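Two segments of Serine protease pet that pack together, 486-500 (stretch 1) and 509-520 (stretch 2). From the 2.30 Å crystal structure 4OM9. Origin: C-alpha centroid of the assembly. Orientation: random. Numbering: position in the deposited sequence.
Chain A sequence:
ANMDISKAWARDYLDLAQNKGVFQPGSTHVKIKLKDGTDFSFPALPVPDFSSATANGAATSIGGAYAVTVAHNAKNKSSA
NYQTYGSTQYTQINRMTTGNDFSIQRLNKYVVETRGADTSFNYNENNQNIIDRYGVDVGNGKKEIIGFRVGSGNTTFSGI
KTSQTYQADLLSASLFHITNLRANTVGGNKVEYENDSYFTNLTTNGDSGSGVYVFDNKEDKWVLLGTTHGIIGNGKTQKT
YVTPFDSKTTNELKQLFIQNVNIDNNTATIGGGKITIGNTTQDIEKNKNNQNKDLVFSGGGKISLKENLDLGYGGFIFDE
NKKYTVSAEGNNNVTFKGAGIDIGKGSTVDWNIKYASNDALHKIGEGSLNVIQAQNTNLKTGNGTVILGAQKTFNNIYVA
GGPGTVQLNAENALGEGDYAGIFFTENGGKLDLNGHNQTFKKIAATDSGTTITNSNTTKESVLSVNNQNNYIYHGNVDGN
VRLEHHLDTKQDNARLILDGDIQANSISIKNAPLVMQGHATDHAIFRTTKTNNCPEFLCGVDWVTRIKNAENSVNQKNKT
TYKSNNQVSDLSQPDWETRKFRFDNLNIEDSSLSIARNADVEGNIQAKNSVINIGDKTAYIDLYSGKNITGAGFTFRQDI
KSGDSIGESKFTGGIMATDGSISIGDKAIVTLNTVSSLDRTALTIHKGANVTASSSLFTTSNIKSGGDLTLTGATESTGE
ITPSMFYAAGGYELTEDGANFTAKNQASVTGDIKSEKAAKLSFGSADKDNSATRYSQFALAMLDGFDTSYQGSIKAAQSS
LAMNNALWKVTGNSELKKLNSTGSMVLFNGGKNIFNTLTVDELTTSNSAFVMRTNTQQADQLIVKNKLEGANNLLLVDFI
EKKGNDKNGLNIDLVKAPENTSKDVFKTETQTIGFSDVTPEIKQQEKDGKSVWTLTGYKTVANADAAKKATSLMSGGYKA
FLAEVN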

ATOM      1  N   HIS A 486      18.790 -11.933  -4.281  1.00 29.58           N
ATOM      2  CA  HIS A 486      19.783 -12.983  -4.002  1.00 32.68           C
ATOM      3  C   HIS A 486      21.168 -12.433  -3.671  1.00 35.81           C
ATOM      4  O   HIS A 486      21.706 -11.582  -4.388  1.00 33.35           O
ATOM      5  CB  HIS A 486      19.933 -13.919  -5.194  1.00 30.50           C
ATOM      6  CG  HIS A 486      18.678 -14.634  -5.583  1.00 30.50           C
ATOM      7  ND1 HIS A 486      18.620 -15.479  -6.663  1.00 30.79           N
ATOM      8  CD2 HIS A 486      17.442 -14.633  -5.023  1.00 31.14           C
ATOM      9  CE1 HIS A 486      17.396 -15.987  -6.758  1.00 30.99           C
ATOM     10  NE2 HIS A 486      16.665 -15.485  -5.780  1.00 33.00           N
ATOM     11  N   LEU A 487      21.762 -12.934  -2.600  1.00 37.03           N
ATOM     12  CA  LEU A 487      23.155 -12.615  -2.316  1.00 40.04           C
ATOM     13  C   LEU A 487      23.934 -13.909  -2.148  1.00 41.91           C
ATOM     14  O   LEU A 487      23.352 -14.942  -1.819  1.00 41.49           O
ATOM     15  CB  LEU A 487      23.274 -11.721  -1.087  1.00 38.32           C
ATOM     16  CG  LEU A 487      23.003 -10.252  -1.427  1.00 38.79           C
ATOM     17  CD1 LEU A 487      22.991  -9.399  -0.199  1.00 34.80           C
ATOM     18  CD2 LEU A 487      24.084  -9.769  -2.367  1.00 38.61           C
ATOM     19  N   ASP A 488      25.241 -13.850  -2.405  1.00 47.08           N
ATOM     20  CA  ASP A 488      26.094 -15.039  -2.427  1.00 48.34           C
ATOM     21  C   ASP A 488      26.373 -15.590  -1.042  1.00 49.20           C
ATOM     22  O   ASP A 488      26.622 -16.785  -0.868  1.00 50.52           O
ATOM     23  CB  ASP A 488      27.426 -14.726  -3.116  1.00 50.33           C
ATOM     24  CG  ASP A 488      27.328 -14.784  -4.621  1.00 57.01           C
ATOM     25  OD1 ASP A 488      26.306 -15.296  -5.125  1.00 55.24           O
ATOM     26  OD2 ASP A 488      28.277 -14.333  -5.302  1.00 60.10           O
ATOM     27  N   THR A 489      26.354 -14.689  -0.072  1.00 43.02           N
ATOM     28  CA  THR A 489      26.628 -15.013   1.315  1.00 40.26           C
ATOM     29  C   THR A 489      25.522 -14.438   2.213  1.00 39.57           C
ATOM     30  O   THR A 489      24.994 -13.343   1.959  1.00 40.21           O
ATOM     31  CB  THR A 489      28.027 -14.488   1.716  1.00 44.19           C
ATOM     32  OG1 THR A 489      28.935 -15.593   1.804  1.00 48.98           O
ATOM     33  CG2 THR A 489      28.010 -13.763   3.041  1.00 45.92           C
ATOM     34  N   LYS A 490      25.150 -15.206   3.232  1.00 39.98           N
ATOM     35  CA  LYS A 490      24.126 -14.813   4.184  1.00 41.72           C
ATOM     36  C   LYS A 490      24.468 -13.468   4.808  1.00 41.62           C
ATOM     37  O   LYS A 490      25.495 -13.337   5.476  1.00 43.49           O
ATOM     38  CB  LYS A 490      23.984 -15.890   5.270  1.00 47.18           C
ATOM     39  CG  LYS A 490      22.791 -15.735   6.197  1.00 46.62           C
ATOM     40  CD  LYS A 490      22.880 -16.779   7.315  1.00 48.25           C
ATOM     41  CE  LYS A 490      21.569 -16.924   8.069  1.00 52.69           C
ATOM     42  NZ  LYS A 490      20.824 -15.645   8.203  1.00 43.20           N
ATOM     43  N   GLN A 491      23.610 -12.474   4.566  1.00 44.04           N
ATOM     44  CA  GLN A 491      23.820 -11.100   5.033  1.00 45.27           C
ATOM     45  C   GLN A 491      22.525 -10.538   5.635  1.00 43.23           C
ATOM     46  O   GLN A 491      21.617 -10.130   4.910  1.00 41.93           O
ATOM     47  CB  GLN A 491      24.311 -10.194   3.881  1.00 41.75           C
ATOM     48  CG  GLN A 491      25.718 -10.498   3.397  1.00 43.12           C
ATOM     49  CD  GLN A 491      26.036  -9.847   2.050  1.00 48.20           C
ATOM     50  OE1 GLN A 491      25.690  -8.688   1.808  1.00 49.34           O
ATOM     51  NE2 GLN A 491      26.694 -10.600   1.166  1.00 47.25           N
ATOM     52  N   ASP A 492      22.456 -10.502   6.959  1.00 46.91           N
ATOM     53  CA  ASP A 492      21.207 -10.199   7.646  1.00 46.00           C
ATOM     54  C   ASP A 492      20.855  -8.721   7.622  1.00 48.46           C
ATOM     55  O   ASP A 492      19.757  -8.337   8.026  1.00 45.65           O
ATOM     56  CB  ASP A 492      21.265 -10.676   9.099  1.00 52.18           C
ATOM     57  CG  ASP A 492      21.276 -12.190   9.220  1.00 57.29           C
ATOM     58  OD1 ASP A 492      20.935 -12.881   8.235  1.00 50.48           O
ATOM     59  OD2 ASP A 492      21.624 -12.684  10.307  1.00 60.36           O
ATOM     60  N   ASN A 493      21.784  -7.892   7.159  1.00 50.79           N
ATOM     61  CA  ASN A 493      21.554  -6.457   7.135  1.00 50.37           C
ATOM     62  C   ASN A 493      21.180  -5.965   5.742  1.00 47.95           C
ATOM     63  O   ASN A 493      20.788  -4.812   5.564  1.00 44.61           O
ATOM     64  CB  ASN A 493      22.781  -5.725   7.669  1.00 55.05           C
ATOM     65  CG  ASN A 493      23.025  -6.012   9.144  1.00 56.37           C
ATOM     66  OD1 ASN A 493      22.154  -6.545   9.831  1.00 57.15           O
ATOM     67  ND2 ASN A 493      24.210  -5.662   9.637  1.00 68.12           N
ATOM     68  N   ALA A 494      21.261  -6.859   4.765  1.00 36.44           N
ATOM     69  CA  ALA A 494      20.925  -6.510   3.391  1.00 33.91           C
ATOM     70  C   ALA A 494      19.412  -6.479   3.164  1.00 33.29           C
ATOM     71  O   ALA A 494      18.879  -7.201   2.309  1.00 30.86           O
ATOM     72  CB  ALA A 494      21.587  -7.484   2.426  1.00 34.38           C
ATOM     73  N   ARG A 495      18.724  -5.623   3.913  1.00 34.63           N
ATOM     74  CA  ARG A 495      17.267  -5.603   3.893  1.00 34.22           C
ATOM     75  C   ARG A 495      16.730  -4.843   2.705  1.00 34.48           C
ATOM     76  O   ARG A 495      16.985  -3.652   2.557  1.00 32.13           O
ATOM     77  CB  ARG A 495      16.710  -4.988   5.183  1.00 36.12           C
ATOM     78  CG  ARG A 495      16.775  -5.914   6.384  1.00 44.66           C
ATOM     79  CD  ARG A 495      16.264  -5.256   7.649  1.00 39.69           C
ATOM     80  NE  ARG A 495      17.303  -5.200   8.668  1.00 40.42           N
ATOM     81  CZ  ARG A 495      17.491  -6.128   9.598  1.00 55.56           C
ATOM     82  NH1 ARG A 495      16.710  -7.206   9.650  1.00 58.36           N
ATOM     83  NH2 ARG A 495      18.472  -5.974  10.479  1.00 56.63           N
ATOM     84  N   LEU A 496      16.000  -5.560   1.853  1.00 30.90           N
ATOM     85  CA  LEU A 496      15.216  -4.966   0.781  1.00 28.89           C
ATOM     86  C   LEU A 496      13.802  -4.725   1.292  1.00 29.00           C
ATOM     87  O   LEU A 496      13.091  -5.675   1.663  1.00 29.37           O
ATOM     88  CB  LEU A 496      15.191  -5.864  -0.452  1.00 28.46           C
ATOM     89  CG  LEU A 496      14.237  -5.383  -1.545  1.00 27.79           C
ATOM     90  CD1 LEU A 496      14.602  -3.970  -1.981  1.00 27.32           C
ATOM     91  CD2 LEU A 496      14.191  -6.336  -2.737  1.00 27.57           C
ATOM     92  N   ILE A 497      13.415  -3.449   1.321  1.00 28.77           N
ATOM     93  CA  ILE A 497      12.117  -3.017   1.823  1.00 28.97           C
ATOM     94  C   ILE A 497      11.236  -2.482   0.694  1.00 28.49           C
ATOM     95  O   ILE A 497      11.603  -1.538   0.016  1.00 27.76           O
ATOM     96  CB  ILE A 497      12.297  -1.937   2.900  1.00 30.65           C
ATOM     97  CG1 ILE A 497      13.183  -2.479   4.024  1.00 32.05           C
ATOM     98  CG2 ILE A 497      10.944  -1.475   3.433  1.00 31.06           C
ATOM     99  CD1 ILE A 497      14.087  -1.436   4.661  1.00 32.14           C
ATOM    100  N   LEU A 498      10.091  -3.110   0.468  1.00 28.31           N
ATOM    101  CA  LEU A 498       9.189  -2.669  -0.588  1.00 27.80           C
ATOM    102  C   LEU A 498       8.043  -1.878   0.032  1.00 29.58           C
ATOM    103  O   LEU A 498       7.312  -2.419   0.896  1.00 30.87           O
ATOM    104  CB  LEU A 498       8.654  -3.854  -1.387  1.00 27.75           C
ATOM    105  CG  LEU A 498       9.525  -4.547  -2.460  1.00 31.44           C
ATOM    106  CD1 LEU A 498      10.941  -3.926  -2.649  1.00 28.10           C
ATOM    107  CD2 LEU A 498       9.608  -6.044  -2.222  1.00 27.82           C
ATOM    108  N   ASP A 499       7.927  -0.618  -0.403  1.00 34.49           N
ATOM    109  CA  ASP A 499       6.990   0.421   0.081  1.00 38.62           C
ATOM    110  C   ASP A 499       5.818   0.656  -0.845  1.00 37.12           C
ATOM    111  O   ASP A 499       4.913   1.454  -0.534  1.00 36.91           O
ATOM    112  CB  ASP A 499       7.704   1.782   0.198  1.00 41.85           C
ATOM    113  CG  ASP A 499       7.700   2.313   1.581  1.00 41.87           C
ATOM    114  OD1 ASP A 499       7.240   1.568   2.457  1.00 51.85           O
ATOM    115  OD2 ASP A 499       8.170   3.442   1.806  1.00 42.31           O
ATOM    116  N   GLY A 500       5.907   0.071  -2.036  1.00 28.85           N
ATOM    117  CA  GLY A 500       4.908   0.281  -3.067  1.00 28.44           C
ATOM    118  C   GLY A 500       4.149  -0.995  -3.356  1.00 29.95           C
ATOM    119  O   GLY A 500       4.279  -1.981  -2.634  1.00 29.29           O
ATOM    120  N   ILE A 509      14.073 -15.077  -2.680  1.00 35.09           N
ATOM    121  CA  ILE A 509      14.911 -14.434  -1.686  1.00 33.78           C
ATOM    122  C   ILE A 509      15.942 -15.403  -1.154  1.00 33.01           C
ATOM    123  O   ILE A 509      15.584 -16.431  -0.599  1.00 37.54           O
ATOM    124  CB  ILE A 509      14.096 -13.963  -0.499  1.00 36.43           C
ATOM    125  CG1 ILE A 509      12.780 -13.348  -0.959  1.00 35.71           C
ATOM    126  CG2 ILE A 509      14.906 -13.014   0.338  1.00 34.64           C
ATOM    127  CD1 ILE A 509      12.953 -12.005  -1.587  1.00 38.39           C
ATOM    128  N   LYS A 510      17.218 -15.071  -1.297  1.00 31.48           N
ATOM    129  CA  LYS A 510      18.277 -15.931  -0.800  1.00 33.70           C
ATOM    130  C   LYS A 510      19.304 -15.091  -0.073  1.00 32.34           C
ATOM    131  O   LYS A 510      19.809 -14.106  -0.630  1.00 34.74           O
ATOM    132  CB  LYS A 510      18.929 -16.713  -1.941  1.00 32.35           C
ATOM    133  CG  LYS A 510      17.985 -17.668  -2.635  1.00 33.81           C
ATOM    134  CD  LYS A 510      18.592 -18.257  -3.907  1.00 32.61           C
ATOM    135  CE  LYS A 510      17.488 -18.655  -4.875  1.00 36.24           C
ATOM    136  NZ  LYS A 510      17.721 -19.969  -5.518  1.00 40.66           N
ATOM    137  N   ASN A 511      19.553 -15.462   1.182  1.00 33.10           N
ATOM    138  CA  ASN A 511      20.665 -14.952   1.975  1.00 34.83           C
ATOM    139  C   ASN A 511      20.530 -13.505   2.460  1.00 35.60           C
ATOM    140  O   ASN A 511      21.412 -13.024   3.168  1.00 36.63           O
ATOM    141  CB  ASN A 511      21.987 -15.112   1.186  1.00 35.09           C
ATOM    142  CG  ASN A 511      22.548 -16.547   1.254  1.00 37.04           C
ATOM    143  OD1 ASN A 511      22.332 -17.255   2.231  1.00 37.15           O
ATOM    144  ND2 ASN A 511      23.267 -16.968   0.210  1.00 36.22           N
ATOM    145  N   ALA A 512      19.437 -12.826   2.111  1.00 33.34           N
ATOM    146  CA  ALA A 512      19.261 -11.403   2.453  1.00 35.90           C
ATOM    147  C   ALA A 512      17.793 -11.071   2.721  1.00 34.10           C
ATOM    148  O   ALA A 512      16.920 -11.550   2.018  1.00 32.79           O
ATOM    149  CB  ALA A 512      19.809 -10.508   1.323  1.00 32.67           C
ATOM    150  N   PRO A 513      17.508 -10.243   3.736  1.00 37.06           N
ATOM    151  CA  PRO A 513      16.106 -10.091   4.163  1.00 34.40           C
ATOM    152  C   PRO A 513      15.203  -9.290   3.209  1.00 32.38           C
ATOM    153  O   PRO A 513      15.637  -8.372   2.516  1.00 30.67           O
ATOM    154  CB  PRO A 513      16.222  -9.354   5.510  1.00 36.80           C
ATOM    155  CG  PRO A 513      17.685  -9.414   5.881  1.00 39.98           C
ATOM    156  CD  PRO A 513      18.425  -9.467   4.584  1.00 38.71           C
ATOM    157  N   LEU A 514      13.933  -9.675   3.193  1.00 32.02           N
ATOM    158  CA  LEU A 514      12.893  -8.947   2.508  1.00 31.92           C
ATOM    159  C   LEU A 514      11.878  -8.427   3.529  1.00 35.01           C
ATOM    160  O   LEU A 514      11.527  -9.116   4.500  1.00 31.86           O
ATOM    161  CB  LEU A 514      12.188  -9.821   1.475  1.00 33.94           C
ATOM    162  CG  LEU A 514      11.245  -9.014   0.573  1.00 36.07           C
ATOM    163  CD1 LEU A 514      12.049  -8.329  -0.524  1.00 31.76           C
ATOM    164  CD2 LEU A 514      10.167  -9.885  -0.025  1.00 34.68           C
ATOM    165  N   VAL A 515      11.424  -7.204   3.287  1.00 36.30           N
ATOM    166  CA  VAL A 515      10.411  -6.544   4.097  1.00 36.30           C
ATOM    167  C   VAL A 515       9.342  -5.968   3.193  1.00 33.78           C
ATOM    168  O   VAL A 515       9.644  -5.228   2.248  1.00 32.92           O
ATOM    169  CB  VAL A 515      10.996  -5.419   4.940  1.00 34.99           C
ATOM    170  CG1 VAL A 515       9.883  -4.631   5.599  1.00 33.01           C
ATOM    171  CG2 VAL A 515      11.943  -6.000   5.982  1.00 36.09           C
ATOM    172  N   MET A 516       8.104  -6.361   3.451  1.00 33.52           N
ATOM    173  CA  MET A 516       6.955  -5.771   2.800  1.00 37.03           C
ATOM    174  C   MET A 516       6.181  -4.964   3.843  1.00 36.33           C
ATOM    175  O   MET A 516       5.874  -5.464   4.946  1.00 38.13           O
ATOM    176  CB  MET A 516       6.055  -6.841   2.173  1.00 35.65           C
ATOM    177  CG  MET A 516       6.711  -7.735   1.141  1.00 38.18           C
ATOM    178  SD  MET A 516       5.602  -9.107   0.759  1.00 39.86           S
ATOM    179  CE  MET A 516       6.572 -10.033  -0.421  1.00 43.80           C
ATOM    180  N   GLN A 517       5.872  -3.720   3.494  1.00 31.96           N
ATOM    181  CA  GLN A 517       5.170  -2.813   4.393  1.00 35.25           C
ATOM    182  C   GLN A 517       4.440  -1.744   3.616  1.00 33.40           C
ATOM    183  O   GLN A 517       4.734  -1.523   2.433  1.00 31.38           O
ATOM    184  CB  GLN A 517       6.145  -2.144   5.370  1.00 37.49           C
ATOM    185  CG  GLN A 517       7.124  -1.191   4.678  1.00 36.89           C
ATOM    186  CD  GLN A 517       7.773  -0.193   5.634  1.00 35.24           C
ATOM    187  OE1 GLN A 517       8.498  -0.572   6.562  1.00 32.27           O
ATOM    188  NE2 GLN A 517       7.531   1.102   5.388  1.00 34.33           N
ATOM    189  N   GLY A 518       3.519  -1.056   4.293  1.00 31.59           N
ATOM    190  CA  GLY A 518       2.873   0.107   3.714  1.00 31.29           C
ATOM    191  C   GLY A 518       3.810   1.308   3.629  1.00 30.88           C
ATOM    192  O   GLY A 518       4.973   1.254   4.040  1.00 30.86           O
ATOM    193  N   HIS A 519       3.301   2.412   3.106  1.00 32.71           N
ATOM    194  CA  HIS A 519       4.124   3.606   2.965  1.00 34.04           C
ATOM    195  C   HIS A 519       3.570   4.745   3.812  1.00 31.05           C
ATOM    196  O   HIS A 519       2.374   5.081   3.740  1.00 31.37           O
ATOM    197  CB  HIS A 519       4.234   4.025   1.482  1.00 31.10           C
ATOM    198  CG  HIS A 519       4.859   5.374   1.277  1.00 29.64           C
ATOM    199  ND1 HIS A 519       6.209   5.612   1.464  1.00 28.81           N
ATOM    200  CD2 HIS A 519       4.320   6.561   0.897  1.00 28.92           C
ATOM    201  CE1 HIS A 519       6.465   6.885   1.221  1.00 28.65           C
ATOM    202  NE2 HIS A 519       5.336   7.482   0.871  1.00 28.70           N
ATOM    203  N   ALA A 520       4.432   5.314   4.648  1.00 31.47           N
ATOM    204  CA  ALA A 520       4.033   6.437   5.485  1.00 32.32           C
ATOM    205  C   ALA A 520       3.814   7.630   4.565  1.00 31.74           C
ATOM    206  O   ALA A 520       4.691   7.976   3.754  1.00 30.92           O
ATOM    207  CB  ALA A 520       5.084   6.745   6.540  1.00 33.01           C
TER
HETATM  208  O   HOH W   1      19.867 -12.974   5.852  1.00 41.77           O
HETATM  209  O   HOH W   2       7.473   4.250   4.544  1.00 40.16           O

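The apolar centre of this contact lies where strand 496-498 runs beside strand 514-516. The two strands are parallel, with an angle of 16° between their directions. Leu496, Leu498, Leu514 and Met516 put their side chains on one face of the sheet. Leu514 CD1 reaches both leucines of the neighbouring strand, at 3.7 Å from Leu496 CD2 and 3.8 Å from Leu498 CD2. Ile497 and Val515 pair on the other face, with Ile497 CG1 3.8 Å from Val515 CB. These contacts are apolar and buried, so they pack without needing polar partners.

The backbone holds this register in the usual parallel pattern. Leu496 bonds to residues on both flanks of its partner Leu514. Leu496 N donates to Pro513 O at 2.9 Å, and Leu496 O accepts from Val515 N at 2.8 Å. Leu498 repeats the scheme around Met516. Leu498 N donates to Val515 O at 2.8 Å, and Gln517 N donates to Leu498 O at 3.2 Å. Short CA-H...O contacts fill in between, such as Ile497 CA to Val515 O at 3.3 Å.

Before the strands, Pro513 and Ala512 pack against a type I turn from Gln491 to Ala494. Ala494 CB lies 3.7 Å from Ala512 CB. The two methyl groups touch directly. Leu487 CD1 also meets Ala512 CB at 3.7 Å, so this alanine has apolar neighbours from two parts of stretch 1. The ring of Pro513 lies against the turn, with Pro513 CG 3.2 Å from Asp492 O. The aliphatic part of Arg495 covers the proline as well, with Arg495 CG 3.6 Å from Pro513 CB.

Further out, Asn511 ties down the loop of stretch 1. It has a positive phi of 73°, and its side chain points toward that loop. Asn511 ND2 donates to Leu487 O at 2.9 Å. Its backbone Asn511 O accepts from Gln491 N at 2.7 Å in a straight bond. Water 1 donates to Asp492 OD1 at 2.6 Å and weakly to Asn511 O at 3.1 Å. Asp492 OD1 also forms a salt bridge with Lys490 NZ at 2.8 Å, within stretch 1.

His486 and Lys510 form a separate parallel bridge. Leu487 N donates to Lys510 O at 3.0 Å. On the same face of the sheet, Lys510 CE lies over the His486 ring, 3.6 Å from its centroid. This is a CH-pi contact, favoured by the polarised methylene next to the ammonium group.

At the opposite end of the contact, Asp499 provides a buried polar anchor. Its two carboxylate oxygens take different donors. Asp499 OD1 accepts from Gln517 NE2 at 3.0 Å, and Asp499 OD2 accepts from His519 ND1 at 2.9 Å. The carboxylate oxygen meets the imidazole at its edge, where the N-H lies. Water 2 extends the network, donating to Asp499 OD2 at 2.9 Å and accepting from Ala520 N at 3.2 Å.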